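Local coordinates for virulent strain associated lipoprotein (PDB 6FZZ), which is an outer surface lipoprotein of the PFam54 family from a Lyme disease spirochaete and may bind glutathione, like BBE31 of Borrelia burgdorferi, at residues Ile98-Ser112 with Leu183-Lys195. Numbering follows the deposited sequence.
Sequences IIILANEVEDIFNTS and LKLHVKEIVKQIK
Glu104 meets Lys184 and Lys188 in a salt-bridge network where the Schellman turn closing helix 89-102 passes into helix 105-126, within the helical Bbcrasp-1-type domain of this PFam54 lipoprotein. A single oxygen, OE2 of Glu104, takes both ammonium groups: Lys184 NZ at 2.8 Å and Lys188 NZ at the same distance, reaching it from opposite faces, tilted 35° and 47° out of the carboxylate plane. A bend at chi2 turns the Glu104 carboxylate toward this lysine pair, while its CB and CG run alongside Val187 CG1, the two side chains pointing in opposite directions. Lys184 NZ also donates to Ala102 O, in the last turn of helix 89-102, at 2.8 Å and in the carbonyl plane. One water links Lys184 NZ to Asn103 ND2, and another joins Lys188 NZ to Asp107 OD2.

Beyond this polar end, segments 105-112 and 183-195 run in nearly the same direction, their axes 22° apart. Ile108 enters as a knob among Val187, Ile190, Val191 and Ile194, its CD1 3.6 Å from Val191 CG2; Phe162 of helix 138-170 also touches Ile194. One turn on, Thr111 OG1 is tied back to Asp107 O at 2.7 Å, and the methyl anti to its backbone N, CG2, presses tightly on Ile194 CG2 at 3.3 Å.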
loop_
_atom_site.group_PDB
_atom_site.type_symbol
_atom_site.label_atom_id
_atom_site.label_comp_id
_atom_site.label_asym_id
_atom_site.label_seq_id
_atom_site.Cartn_x
_atom_site.Cartn_y
_atom_site.Cartn_z
ATOM N N ILE A 98 1.914 -10.458 14.233
ATOM C CA ILE A 98 2.371 -9.356 15.080
ATOM C C ILE A 98 1.274 -8.303 15.262
ATOM O O ILE A 98 1.034 -7.854 16.356
ATOM C CB ILE A 98 3.613 -8.639 14.518
ATOM C CG1 ILE A 98 4.838 -9.532 14.597
ATOM C CG2 ILE A 98 3.931 -7.374 15.281
ATOM C CD1 ILE A 98 5.881 -9.064 13.617
ATOM N N ILE A 99 0.599 -7.920 14.169
ATOM C CA ILE A 99 -0.496 -6.977 14.261
ATOM C C ILE A 99 -1.728 -7.477 15.079
ATOM O O ILE A 99 -2.307 -6.735 15.860
ATOM C CB ILE A 99 -0.908 -6.493 12.845
ATOM C CG1 ILE A 99 0.332 -6.008 12.082
ATOM C CG2 ILE A 99 -1.989 -5.424 12.933
ATOM C CD1 ILE A 99 1.086 -4.821 12.731
ATOM N N ILE A 100 -2.112 -8.738 14.889
ATOM C CA ILE A 100 -3.108 -9.397 15.728
ATOM C C ILE A 100 -2.726 -9.388 17.205
ATOM O O ILE A 100 -3.542 -9.016 18.057
ATOM C CB ILE A 100 -3.369 -10.835 15.244
ATOM C CG1 ILE A 100 -4.093 -10.815 13.890
ATOM C CG2 ILE A 100 -4.131 -11.667 16.286
ATOM C CD1 ILE A 100 -4.089 -12.169 13.185
ATOM N N LEU A 101 -1.503 -9.769 17.496
ATOM C CA LEU A 101 -0.995 -9.693 18.878
ATOM C C LEU A 101 -1.045 -8.298 19.483
ATOM O O LEU A 101 -1.376 -8.151 20.639
ATOM C CB LEU A 101 0.406 -10.216 18.957
ATOM C CG LEU A 101 0.443 -11.718 18.892
ATOM C CD1 LEU A 101 1.905 -12.150 18.715
ATOM C CD2 LEU A 101 -0.205 -12.332 20.143
ATOM N N ALA A 102 -0.736 -7.274 18.695
ATOM C CA ALA A 102 -0.903 -5.867 19.121
ATOM C C ALA A 102 -2.353 -5.437 19.192
ATOM O O ALA A 102 -2.640 -4.343 19.706
ATOM C CB ALA A 102 -0.154 -4.929 18.150
ATOM N N ASN A 103 -3.242 -6.234 18.608
ATOM C CA ASN A 103 -4.690 -5.906 18.436
ATOM C C ASN A 103 -4.964 -4.565 17.691
ATOM O O ASN A 103 -5.719 -3.678 18.147
ATOM C CB ASN A 103 -5.401 -5.963 19.763
ATOM C CG ASN A 103 -6.901 -5.954 19.613
ATOM O OD1 ASN A 103 -7.473 -6.662 18.771
ATOM N ND2 ASN A 103 -7.552 -5.170 20.430
ATOM N N GLU A 104 -4.314 -4.407 16.533
ATOM C CA GLU A 104 -4.448 -3.155 15.773
ATOM C C GLU A 104 -4.685 -3.504 14.320
ATOM O O GLU A 104 -4.216 -2.763 13.444
ATOM C CB GLU A 104 -3.178 -2.281 15.904
ATOM C CG GLU A 104 -2.925 -1.635 17.275
ATOM C CD GLU A 104 -4.061 -0.689 17.667
ATOM O OE1 GLU A 104 -4.816 -0.207 16.773
ATOM O OE2 GLU A 104 -4.288 -0.516 18.887
ATOM N N VAL A 105 -5.439 -4.594 14.063
ATOM C CA VAL A 105 -5.669 -5.020 12.684
ATOM C C VAL A 105 -6.316 -3.902 11.868
ATOM O O VAL A 105 -5.861 -3.547 10.774
ATOM C CB VAL A 105 -6.455 -6.321 12.607
ATOM C CG1 VAL A 105 -6.839 -6.626 11.144
ATOM C CG2 VAL A 105 -5.623 -7.481 13.160
ATOM N N GLU A 106 -7.384 -3.336 12.415
ATOM C CA GLU A 106 -8.134 -2.302 11.693
ATOM C C GLU A 106 -7.360 -1.089 11.329
ATOM O O GLU A 106 -7.379 -0.663 10.162
ATOM C CB GLU A 106 -9.389 -1.893 12.484
ATOM C CG GLU A 106 -10.425 -2.994 12.479
ATOM C CD GLU A 106 -11.714 -2.574 13.217
ATOM O OE1 GLU A 106 -11.804 -1.403 13.706
ATOM O OE2 GLU A 106 -12.640 -3.413 13.276
ATOM N N ASP A 107 -6.639 -0.515 12.281
ATOM C CA ASP A 107 -6.002 0.775 12.057
ATOM C C ASP A 107 -4.756 0.576 11.166
ATOM O O ASP A 107 -4.446 1.441 10.371
ATOM C CB ASP A 107 -5.583 1.443 13.392
ATOM C CG ASP A 107 -6.762 2.169 14.078
ATOM O OD1 ASP A 107 -7.894 1.975 13.642
ATOM O OD2 ASP A 107 -6.586 2.916 15.051
ATOM N N ILE A 108 -4.013 -0.513 11.361
ATOM C CA ILE A 108 -2.842 -0.787 10.497
ATOM C C ILE A 108 -3.301 -1.113 9.060
ATOM O O ILE A 108 -2.738 -0.552 8.076
ATOM C CB ILE A 108 -2.019 -2.000 11.050
ATOM C CG1 ILE A 108 -1.274 -1.609 12.293
ATOM C CG2 ILE A 108 -1.066 -2.566 10.004
ATOM C CD1 ILE A 108 -0.037 -0.724 12.066
ATOM N N PHE A 109 -4.252 -2.050 8.921
ATOM C CA PHE A 109 -4.604 -2.548 7.593
ATOM C C PHE A 109 -5.439 -1.514 6.841
ATOM O O PHE A 109 -5.145 -1.200 5.677
ATOM C CB PHE A 109 -5.279 -3.935 7.617
ATOM C CG PHE A 109 -4.285 -5.071 7.760
ATOM C CD1 PHE A 109 -3.809 -5.453 9.019
ATOM C CD2 PHE A 109 -3.839 -5.748 6.640
ATOM C CE1 PHE A 109 -2.889 -6.481 9.140
ATOM C CE2 PHE A 109 -2.934 -6.794 6.773
ATOM C CZ PHE A 109 -2.442 -7.121 8.012
ATOM N N ASN A 110 -6.427 -0.917 7.483
ATOM C CA ASN A 110 -7.263 0.035 6.730
ATOM C C ASN A 110 -6.458 1.256 6.241
ATOM O O ASN A 110 -6.701 1.803 5.133
ATOM C CB ASN A 110 -8.483 0.495 7.556
ATOM C CG ASN A 110 -9.535 -0.595 7.737
ATOM O OD1 ASN A 110 -9.619 -1.600 7.005
ATOM N ND2 ASN A 110 -10.425 -0.359 8.719
ATOM N N THR A 111 -5.543 1.702 7.084
ATOM C CA THR A 111 -4.750 2.869 6.784
ATOM C C THR A 111 -3.806 2.565 5.615
ATOM O O THR A 111 -3.736 3.369 4.681
ATOM C CB THR A 111 -3.998 3.447 8.031
ATOM O OG1 THR A 111 -4.913 3.729 9.066
ATOM C CG2 THR A 111 -3.345 4.765 7.692
ATOM N N SER A 112 -3.155 1.393 5.656
ATOM C CA SER A 112 -2.148 0.959 4.699
ATOM C C SER A 112 -2.789 0.744 3.355
ATOM O O SER A 112 -2.258 1.161 2.318
ATOM C CB SER A 112 -1.538 -0.446 5.131
ATOM O OG SER A 112 -0.996 -0.261 6.348
ATOM N N LEU A 183 4.910 -3.643 22.591
ATOM C CA LEU A 183 4.451 -3.833 21.207
ATOM C C LEU A 183 3.304 -2.888 20.853
ATOM O O LEU A 183 3.298 -2.267 19.798
ATOM C CB LEU A 183 3.993 -5.264 20.963
ATOM C CG LEU A 183 3.602 -5.598 19.508
ATOM C CD1 LEU A 183 4.771 -5.445 18.576
ATOM C CD2 LEU A 183 3.049 -7.006 19.485
ATOM N N LYS A 184 2.275 -2.908 21.685
ATOM C CA LYS A 184 1.119 -2.083 21.498
ATOM C C LYS A 184 1.441 -0.611 21.353
ATOM O O LYS A 184 0.962 0.063 20.404
ATOM C CB LYS A 184 0.193 -2.265 22.694
ATOM C CG LYS A 184 -1.039 -1.368 22.678
ATOM C CD LYS A 184 -1.984 -1.766 21.562
ATOM C CE LYS A 184 -3.411 -1.956 22.046
ATOM N NZ LYS A 184 -4.262 -2.416 20.891
ATOM N N LEU A 185 2.213 -0.067 22.284
ATOM C CA LEU A 185 2.671 1.327 22.143
ATOM C C LEU A 185 3.428 1.592 20.831
ATOM O O LEU A 185 3.192 2.598 20.151
ATOM C CB LEU A 185 3.597 1.730 23.300
ATOM C CG LEU A 185 2.875 2.072 24.582
ATOM C CD1 LEU A 185 3.809 1.997 25.801
ATOM C CD2 LEU A 185 2.281 3.478 24.422
ATOM N N HIS A 186 4.361 0.707 20.498
ATOM C CA HIS A 186 5.127 0.828 19.262
ATOM C C HIS A 186 4.214 0.709 18.026
ATOM O O HIS A 186 4.328 1.478 17.079
ATOM C CB HIS A 186 6.207 -0.268 19.279
ATOM C CG HIS A 186 7.072 -0.286 18.060
ATOM N ND1 HIS A 186 7.970 0.722 17.765
ATOM C CD2 HIS A 186 7.212 -1.203 17.083
ATOM C CE1 HIS A 186 8.622 0.419 16.652
ATOM N NE2 HIS A 186 8.165 -0.736 16.212
ATOM N N VAL A 187 3.326 -0.265 18.013
ATOM C CA VAL A 187 2.403 -0.402 16.875
ATOM C C VAL A 187 1.488 0.849 16.708
ATOM O O VAL A 187 1.159 1.252 15.550
ATOM C CB VAL A 187 1.663 -1.731 16.918
ATOM C CG1 VAL A 187 0.555 -1.825 15.866
ATOM C CG2 VAL A 187 2.670 -2.844 16.624
ATOM N N LYS A 188 1.110 1.479 17.828
ATOM C CA LYS A 188 0.373 2.756 17.787
ATOM C C LYS A 188 1.085 3.865 17.088
ATOM O O LYS A 188 0.429 4.639 16.364
ATOM C CB LYS A 188 0.083 3.286 19.182
ATOM C CG LYS A 188 -1.029 2.580 19.826
ATOM C CD LYS A 188 -2.333 2.963 19.199
ATOM C CE LYS A 188 -3.480 2.745 20.182
ATOM N NZ LYS A 188 -4.659 2.228 19.476
ATOM N N GLU A 189 2.381 3.999 17.384
ATOM C CA GLU A 189 3.269 4.957 16.717
ATOM C C GLU A 189 3.363 4.679 15.213
ATOM O O GLU A 189 3.491 5.613 14.427
ATOM C CB GLU A 189 4.717 4.900 17.229
ATOM C CG GLU A 189 5.106 5.698 18.450
ATOM C CD GLU A 189 4.471 7.081 18.505
ATOM O OE1 GLU A 189 4.485 7.816 17.488
ATOM O OE2 GLU A 189 3.952 7.408 19.590
ATOM N N ILE A 190 3.402 3.394 14.827
ATOM C CA ILE A 190 3.364 3.050 13.393
ATOM C C ILE A 190 2.046 3.506 12.771
ATOM O O ILE A 190 2.056 4.102 11.652
ATOM C CB ILE A 190 3.664 1.566 13.175
ATOM C CG1 ILE A 190 5.088 1.287 13.611
ATOM C CG2 ILE A 190 3.499 1.168 11.725
ATOM C CD1 ILE A 190 5.476 -0.184 13.592
ATOM N N VAL A 191 0.930 3.296 13.489
ATOM C CA VAL A 191 -0.367 3.715 12.996
ATOM C C VAL A 191 -0.336 5.218 12.730
ATOM O O VAL A 191 -0.706 5.676 11.666
ATOM C CB VAL A 191 -1.528 3.323 13.929
ATOM C CG1 VAL A 191 -2.839 3.989 13.515
ATOM C CG2 VAL A 191 -1.722 1.855 13.870
ATOM N N LYS A 192 0.181 5.967 13.678
ATOM C CA LYS A 192 0.387 7.407 13.490
ATOM C C LYS A 192 1.202 7.790 12.233
ATOM O O LYS A 192 0.763 8.615 11.450
ATOM C CB LYS A 192 1.032 8.024 14.735
ATOM C CG LYS A 192 0.557 9.456 14.986
ATOM C CD LYS A 192 -0.948 9.656 14.871
ATOM C CE LYS A 192 -1.351 11.125 15.039
ATOM N NZ LYS A 192 -0.955 11.990 13.877
ATOM N N GLN A 193 2.364 7.180 12.046
ATOM C CA GLN A 193 3.131 7.348 10.847
ATOM C C GLN A 193 2.420 6.928 9.539
ATOM O O GLN A 193 2.531 7.650 8.542
ATOM C CB GLN A 193 4.475 6.658 10.984
ATOM C CG GLN A 193 5.414 7.364 11.942
ATOM C CD GLN A 193 5.908 8.723 11.412
ATOM O OE1 GLN A 193 5.113 9.586 11.007
ATOM N NE2 GLN A 193 7.230 8.930 11.443
ATOM N N ILE A 194 1.680 5.817 9.552
ATOM C CA ILE A 194 1.017 5.348 8.332
ATOM C C ILE A 194 -0.024 6.350 8.017
ATOM O O ILE A 194 -0.248 6.618 6.856
ATOM C CB ILE A 194 0.284 3.998 8.425
ATOM C CG1 ILE A 194 1.186 2.861 8.762
ATOM C CG2 ILE A 194 -0.353 3.595 7.068
ATOM C CD1 ILE A 194 0.312 1.673 9.066
ATOM N N LYS A 195 -0.738 6.838 9.044
ATOM C CA LYS A 195 -1.884 7.691 8.845
ATOM C C LYS A 195 -1.422 9.029 8.228
ATOM O O LYS A 195 -2.095 9.547 7.342
ATOM C CB LYS A 195 -2.604 7.934 10.171
ATOM C CG LYS A 195 -3.884 8.726 10.048
ATOM C CD LYS A 195 -4.973 7.880 9.399
ATOM C CE LYS A 195 -6.281 8.606 9.254
ATOM N NZ LYS A 195 -6.387 9.408 8.015
HETATM O O HOH W 1 -6.773 -2.715 22.284
HETATM O O HOH W 2 -4.803 3.208 16.975
#